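Local structure of putative two-component sensor histidine kinase protein (Sinorhizobium meliloti, 3HCY) at residues A[45-50]-A[86-91]; A[70-75]-A[80-85]. The protein probably acts, through its GAF domain seen here and its other domains, as a sensor histidine kinase that transfers a phosphoryl group from ATP to a histidine. All coordinates share one frame; numbering follows the deposited sequence.

Contact 1. Residues A[45-50]-A[86-91]; sequences EHYQRA and VGEGIA
Y47, on the short helix 45-50, faces E88 at the end of helix 79-88, and their CA atoms lie 6.4 Å apart. Just beyond E88, G89 takes a positive phi of 99° and closes the helix with a Schellman motif. The chain then turns so that I90 comes down on Y47 as well. Two residues of 86-91 therefore hold one tyrosine. The stem of E88 crosses the Y47 side chain at about a right angle. Its CB lies 3.6 Å from CD2 of Y47, in an oblique approach to the ring. The E88 chain bends at chi2 (62°), which brings the carboxylate back beside CB of Y47. I90 meets the ring differently. Its CD1 sits over one face, 4.2 Å from CZ of Y47 and displaced toward the rim. F37 and Y111 of the sheet also touch Y47, so the ring lies between helix 79-88 and the strands 35-41 and 104-112. No hydrogen bond crosses between the two segments. The carboxylate of E88 is instead engaged beside them: OE1 bonds S44 OG, which also bonds the backbone N of Y47, and OE2 forms a salt bridge with R23. The contact thus joins apolar cover of the tyrosine to a carboxylate whose negative charge is probably balanced by R23.

Contact 2. Residues A[70-75]-A[80-85]; sequences ENVDDA and ELKESI
Segment 70-75 is an irregular loop that runs beside helix 79-88, and the CA atoms of V72 and K82 come within 7.0 Å. The loop contains an Asx turn: OD1 of N71 accepts from the backbone N of D73 at 3.0 Å. It belongs to the connection between strand 67-69 and helix 79-88 of the GAF fold. Backbone bonds from D74 N to N71 O and from A75 N to V72 O tighten the turn further. V72 and I85 form the buried half of the contact. Both methyl groups of V72 meet CG2 of I85, and its CG2 lies 3.8 Å from that atom. The I85 methyl is placed by its torsion: CG2 stands opposite the backbone N, and CG1 is turned beside it (chi1 -77°). F77, Y47 and I90 also touch I85, so V72 packs against one part of a larger apolar cluster. K82 forms the outer half. Its chain is fully extended, with CG anti to the backbone N (chi1 -177°). CG passes 4.1 Å from CG1 of V72, and the chain runs on to D73, whose side chain it crosses at about a right angle. The carboxylate of D73 adds only a long salt bridge, with OD1 3.8 Å from NZ of K82. The closer polar link is to the backbone: NZ of K82 donates to O of D73 at 3.1 Å, at a bent C=O...N angle of 107° and tilted from the carbonyl plane.

Helix 79-88 serves both contacts. Contact 2 uses residues earlier on this helix, and contact 1 uses its last turn and the residues just after it. Their centres are 10 Å apart, on the same side of the chain's centre. In sequence, contact 2 lies within the span between the two segments of contact 1. I85 of contact 2 touches both Y47 and I90 of contact 1, and V86 of contact 1 reaches V72 of contact 2. Through these five residues the two contacts share one apolar region, which ties helix 45-50 and the loop 70-75 to the same helix. Separately, CB of A50 packs 3.6 Å from OG of S84. Neither contact touches the other chain of the assembly.

Contact 1. Residues A[45-50]-A[86-91]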
loop_
_atom_site.group_PDB
_atom_site.type_symbol
_atom_site.label_atom_id
_atom_site.label_comp_id
_atom_site.label_asym_id
_atom_site.label_seq_id
_atom_site.Cartn_x
_atom_site.Cartn_y
_atom_site.Cartn_z
ATOM N N GLU A 45 12.254 21.163 -7.083
ATOM C CA GLU A 45 11.703 21.390 -8.407
ATOM C C GLU A 45 12.780 21.488 -9.448
ATOM O O GLU A 45 12.668 20.945 -10.535
ATOM C CB GLU A 45 10.900 22.646 -8.362
ATOM C CG GLU A 45 9.614 22.391 -7.574
ATOM C CD GLU A 45 8.782 23.634 -7.293
ATOM O OE1 GLU A 45 9.240 24.783 -7.557
ATOM O OE2 GLU A 45 7.644 23.443 -6.800
ATOM N N HIS A 46 13.879 22.120 -9.087
ATOM C CA HIS A 46 14.995 22.164 -9.985
ATOM C C HIS A 46 15.299 20.773 -10.444
ATOM O O HIS A 46 15.424 20.539 -11.627
ATOM C CB HIS A 46 16.191 22.743 -9.301
ATOM C CG HIS A 46 17.364 22.912 -10.203
ATOM N ND1 HIS A 46 17.482 23.975 -11.080
ATOM C CD2 HIS A 46 18.497 22.174 -10.345
ATOM C CE1 HIS A 46 18.639 23.878 -11.725
ATOM N NE2 HIS A 46 19.269 22.789 -11.305
ATOM N N TYR A 47 15.399 19.831 -9.508
ATOM C CA TYR A 47 15.679 18.458 -9.894
ATOM C C TYR A 47 14.565 17.927 -10.757
ATOM O O TYR A 47 14.798 17.197 -11.702
ATOM C CB TYR A 47 15.841 17.552 -8.679
ATOM C CG TYR A 47 16.101 16.068 -9.024
ATOM C CD1 TYR A 47 15.108 15.117 -8.875
ATOM C CD2 TYR A 47 17.342 15.627 -9.485
ATOM C CE1 TYR A 47 15.338 13.779 -9.177
ATOM C CE2 TYR A 47 17.566 14.274 -9.784
ATOM C CZ TYR A 47 16.549 13.363 -9.625
ATOM O OH TYR A 47 16.724 12.018 -9.932
ATOM N N GLN A 48 13.343 18.270 -10.414
ATOM C CA GLN A 48 12.218 17.626 -11.053
ATOM C C GLN A 48 12.133 18.021 -12.529
ATOM O O GLN A 48 11.963 17.144 -13.393
ATOM C CB GLN A 48 10.918 17.924 -10.274
ATOM C CG GLN A 48 10.924 17.275 -8.901
ATOM C CD GLN A 48 9.742 17.570 -8.065
ATOM O OE1 GLN A 48 9.087 18.595 -8.246
ATOM N NE2 GLN A 48 9.461 16.703 -7.129
ATOM N N ARG A 49 12.307 19.324 -12.805
ATOM C CA ARG A 49 12.357 19.844 -14.166
ATOM C C ARG A 49 13.532 19.230 -14.892
ATOM O O ARG A 49 13.444 18.843 -16.040
ATOM C CB ARG A 49 12.532 21.347 -14.144
ATOM C CG ARG A 49 11.338 22.183 -13.631
ATOM C CD ARG A 49 11.521 23.717 -13.966
ATOM N NE ARG A 49 12.708 24.337 -13.302
ATOM C CZ ARG A 49 12.746 24.862 -12.057
ATOM N NH1 ARG A 49 11.666 24.908 -11.256
ATOM N NH2 ARG A 49 13.887 25.360 -11.609
ATOM N N ALA A 50 14.634 19.119 -14.170
ATOM C CA ALA A 50 15.893 18.612 -14.679
ATOM C C ALA A 50 15.759 17.261 -15.316
ATOM O O ALA A 50 16.301 17.024 -16.375
ATOM C CB ALA A 50 16.901 18.520 -13.558
ATOM N N VAL A 86 23.733 13.838 -8.674
ATOM C CA VAL A 86 24.689 14.215 -7.680
ATOM C C VAL A 86 24.513 15.691 -7.286
ATOM O O VAL A 86 24.487 16.018 -6.118
ATOM C CB VAL A 86 26.190 13.776 -8.052
ATOM C CG1 VAL A 86 27.129 14.283 -7.073
ATOM C CG2 VAL A 86 26.306 12.295 -8.320
ATOM N N GLY A 87 24.275 16.580 -8.224
ATOM C CA GLY A 87 24.089 17.960 -7.822
ATOM C C GLY A 87 22.887 18.181 -6.944
ATOM O O GLY A 87 22.848 19.153 -6.160
ATOM N N GLU A 88 21.899 17.298 -7.089
ATOM C CA GLU A 88 20.740 17.292 -6.185
ATOM C C GLU A 88 21.127 16.800 -4.815
ATOM O O GLU A 88 20.432 17.050 -3.836
ATOM C CB GLU A 88 19.609 16.411 -6.750
ATOM C CG GLU A 88 18.306 16.286 -5.895
ATOM C CD GLU A 88 17.576 17.592 -5.681
ATOM O OE1 GLU A 88 17.755 18.475 -6.518
ATOM O OE2 GLU A 88 16.843 17.744 -4.672
ATOM N N GLY A 89 22.255 16.111 -4.726
ATOM C CA GLY A 89 22.720 15.601 -3.449
ATOM C C GLY A 89 22.411 14.134 -3.206
ATOM O O GLY A 89 22.572 13.696 -2.075
ATOM N N ILE A 90 22.000 13.388 -4.249
ATOM C CA ILE A 90 21.586 11.965 -4.150
ATOM C C ILE A 90 22.733 11.007 -4.557
ATOM O O ILE A 90 23.431 11.271 -5.549
ATOM C CB ILE A 90 20.397 11.686 -5.110
ATOM C CG1 ILE A 90 19.149 12.416 -4.629
ATOM C CG2 ILE A 90 20.165 10.163 -5.366
ATOM C CD1 ILE A 90 18.249 12.890 -5.792
ATOM N N ALA A 91 22.903 9.901 -3.814
ATOM C CA ALA A 91 23.966 8.901 -4.020
ATOM C C ALA A 91 23.402 7.521 -4.473
ATOM O O ALA A 91 24.112 6.687 -5.050
ATOM C CB ALA A 91 24.764 8.730 -2.696
#

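Contact 2. Residues A[70-75]-A[80-85]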
loop_
_atom_site.group_PDB
_atom_site.type_symbol
_atom_site.label_atom_id
_atom_site.label_comp_id
_atom_site.label_asym_id
_atom_site.label_seq_id
_atom_site.Cartn_x
_atom_site.Cartn_y
_atom_site.Cartn_z
ATOM N N GLU A 70 23.147 1.566 -6.352
ATOM C CA GLU A 70 23.672 1.619 -4.997
ATOM C C GLU A 70 24.626 2.765 -4.789
ATOM O O GLU A 70 24.701 3.312 -3.689
ATOM C CB GLU A 70 24.368 0.302 -4.672
ATOM C CG GLU A 70 23.369 -0.820 -4.610
ATOM C CD GLU A 70 24.008 -2.142 -4.365
ATOM O OE1 GLU A 70 25.282 -2.208 -4.434
ATOM O OE2 GLU A 70 23.230 -3.111 -4.120
ATOM N N ASN A 71 25.387 3.076 -5.838
ATOM C CA ASN A 71 26.257 4.242 -5.872
ATOM C C ASN A 71 26.135 4.840 -7.219
ATOM O O ASN A 71 26.331 4.135 -8.213
ATOM C CB ASN A 71 27.686 3.842 -5.673
ATOM C CG ASN A 71 28.528 4.976 -5.224
ATOM O OD1 ASN A 71 28.513 6.063 -5.820
ATOM N ND2 ASN A 71 29.296 4.743 -4.160
ATOM N N VAL A 72 25.818 6.127 -7.250
ATOM C CA VAL A 72 25.605 6.813 -8.511
ATOM C C VAL A 72 26.883 6.768 -9.294
ATOM O O VAL A 72 26.848 6.596 -10.530
ATOM C CB VAL A 72 25.310 8.315 -8.409
ATOM C CG1 VAL A 72 24.550 8.752 -9.651
ATOM C CG2 VAL A 72 24.552 8.644 -7.213
ATOM N N ASP A 73 27.999 6.959 -8.591
ATOM C CA ASP A 73 29.276 7.075 -9.248
ATOM C C ASP A 73 29.590 5.846 -10.006
ATOM O O ASP A 73 30.317 5.894 -10.968
ATOM C CB ASP A 73 30.376 7.324 -8.244
ATOM C CG ASP A 73 30.253 8.698 -7.596
ATOM O OD1 ASP A 73 29.931 9.661 -8.348
ATOM O OD2 ASP A 73 30.472 8.806 -6.347
ATOM N N ASP A 74 29.022 4.738 -9.591
ATOM C CA ASP A 74 29.254 3.507 -10.278
ATOM C C ASP A 74 28.129 3.134 -11.274
ATOM O O ASP A 74 28.182 2.072 -11.847
ATOM C CB ASP A 74 29.550 2.425 -9.224
ATOM C CG ASP A 74 30.808 2.779 -8.340
ATOM O OD1 ASP A 74 31.835 3.325 -8.846
ATOM O OD2 ASP A 74 30.774 2.509 -7.119
ATOM N N ALA A 75 27.161 4.016 -11.544
ATOM C CA ALA A 75 26.066 3.718 -12.485
ATOM C C ALA A 75 26.369 4.035 -13.968
ATOM O O ALA A 75 27.370 4.677 -14.300
ATOM C CB ALA A 75 24.791 4.440 -12.054
ATOM N N GLU A 80 25.269 14.308 -18.197
ATOM C CA GLU A 80 24.259 15.241 -17.815
ATOM C C GLU A 80 23.376 14.749 -16.662
ATOM O O GLU A 80 23.055 15.517 -15.747
ATOM C CB GLU A 80 23.379 15.522 -19.026
ATOM C CG GLU A 80 24.057 16.273 -20.194
ATOM C CD GLU A 80 23.086 16.435 -21.396
ATOM O OE1 GLU A 80 21.996 15.808 -21.376
ATOM O OE2 GLU A 80 23.405 17.215 -22.348
ATOM N N LEU A 81 22.965 13.483 -16.733
ATOM C CA LEU A 81 21.933 12.929 -15.857
ATOM C C LEU A 81 22.532 12.469 -14.532
ATOM O O LEU A 81 21.890 12.576 -13.483
ATOM C CB LEU A 81 21.235 11.763 -16.558
ATOM C CG LEU A 81 20.133 10.905 -15.880
ATOM C CD1 LEU A 81 18.923 11.793 -15.556
ATOM C CD2 LEU A 81 19.716 9.679 -16.660
ATOM N N LYS A 82 23.752 11.937 -14.585
ATOM C CA LYS A 82 24.556 11.782 -13.397
ATOM C C LYS A 82 24.869 13.123 -12.729
ATOM O O LYS A 82 24.818 13.236 -11.544
ATOM C CB LYS A 82 25.827 11.029 -13.726
ATOM C CG LYS A 82 26.737 10.740 -12.509
ATOM C CD LYS A 82 28.011 9.922 -12.868
ATOM C CE LYS A 82 28.957 9.639 -11.665
ATOM N NZ LYS A 82 30.189 8.839 -12.045
ATOM N N GLU A 83 25.134 14.165 -13.484
ATOM C CA GLU A 83 25.376 15.461 -12.851
ATOM C C GLU A 83 24.126 15.947 -12.166
ATOM O O GLU A 83 24.182 16.589 -11.114
ATOM C CB GLU A 83 25.865 16.498 -13.869
ATOM C CG GLU A 83 26.158 17.930 -13.285
ATOM C CD GLU A 83 26.984 17.949 -11.948
ATOM O OE1 GLU A 83 28.051 17.286 -11.880
ATOM O OE2 GLU A 83 26.572 18.646 -10.965
ATOM N N SER A 84 22.984 15.641 -12.766
ATOM C CA SER A 84 21.715 16.089 -12.211
ATOM C C SER A 84 21.443 15.434 -10.876
ATOM O O SER A 84 21.004 16.097 -9.942
ATOM C CB SER A 84 20.570 15.832 -13.173
ATOM O OG SER A 84 20.209 17.042 -13.812
ATOM N N ILE A 85 21.732 14.138 -10.781
ATOM C CA ILE A 85 21.478 13.419 -9.537
ATOM C C ILE A 85 22.428 13.941 -8.436
ATOM O O ILE A 85 21.990 14.443 -7.418
ATOM C CB ILE A 85 21.704 11.926 -9.700
ATOM C CG1 ILE A 85 20.517 11.298 -10.431
ATOM C CG2 ILE A 85 22.005 11.285 -8.296
ATOM C CD1 ILE A 85 20.936 10.144 -11.340
#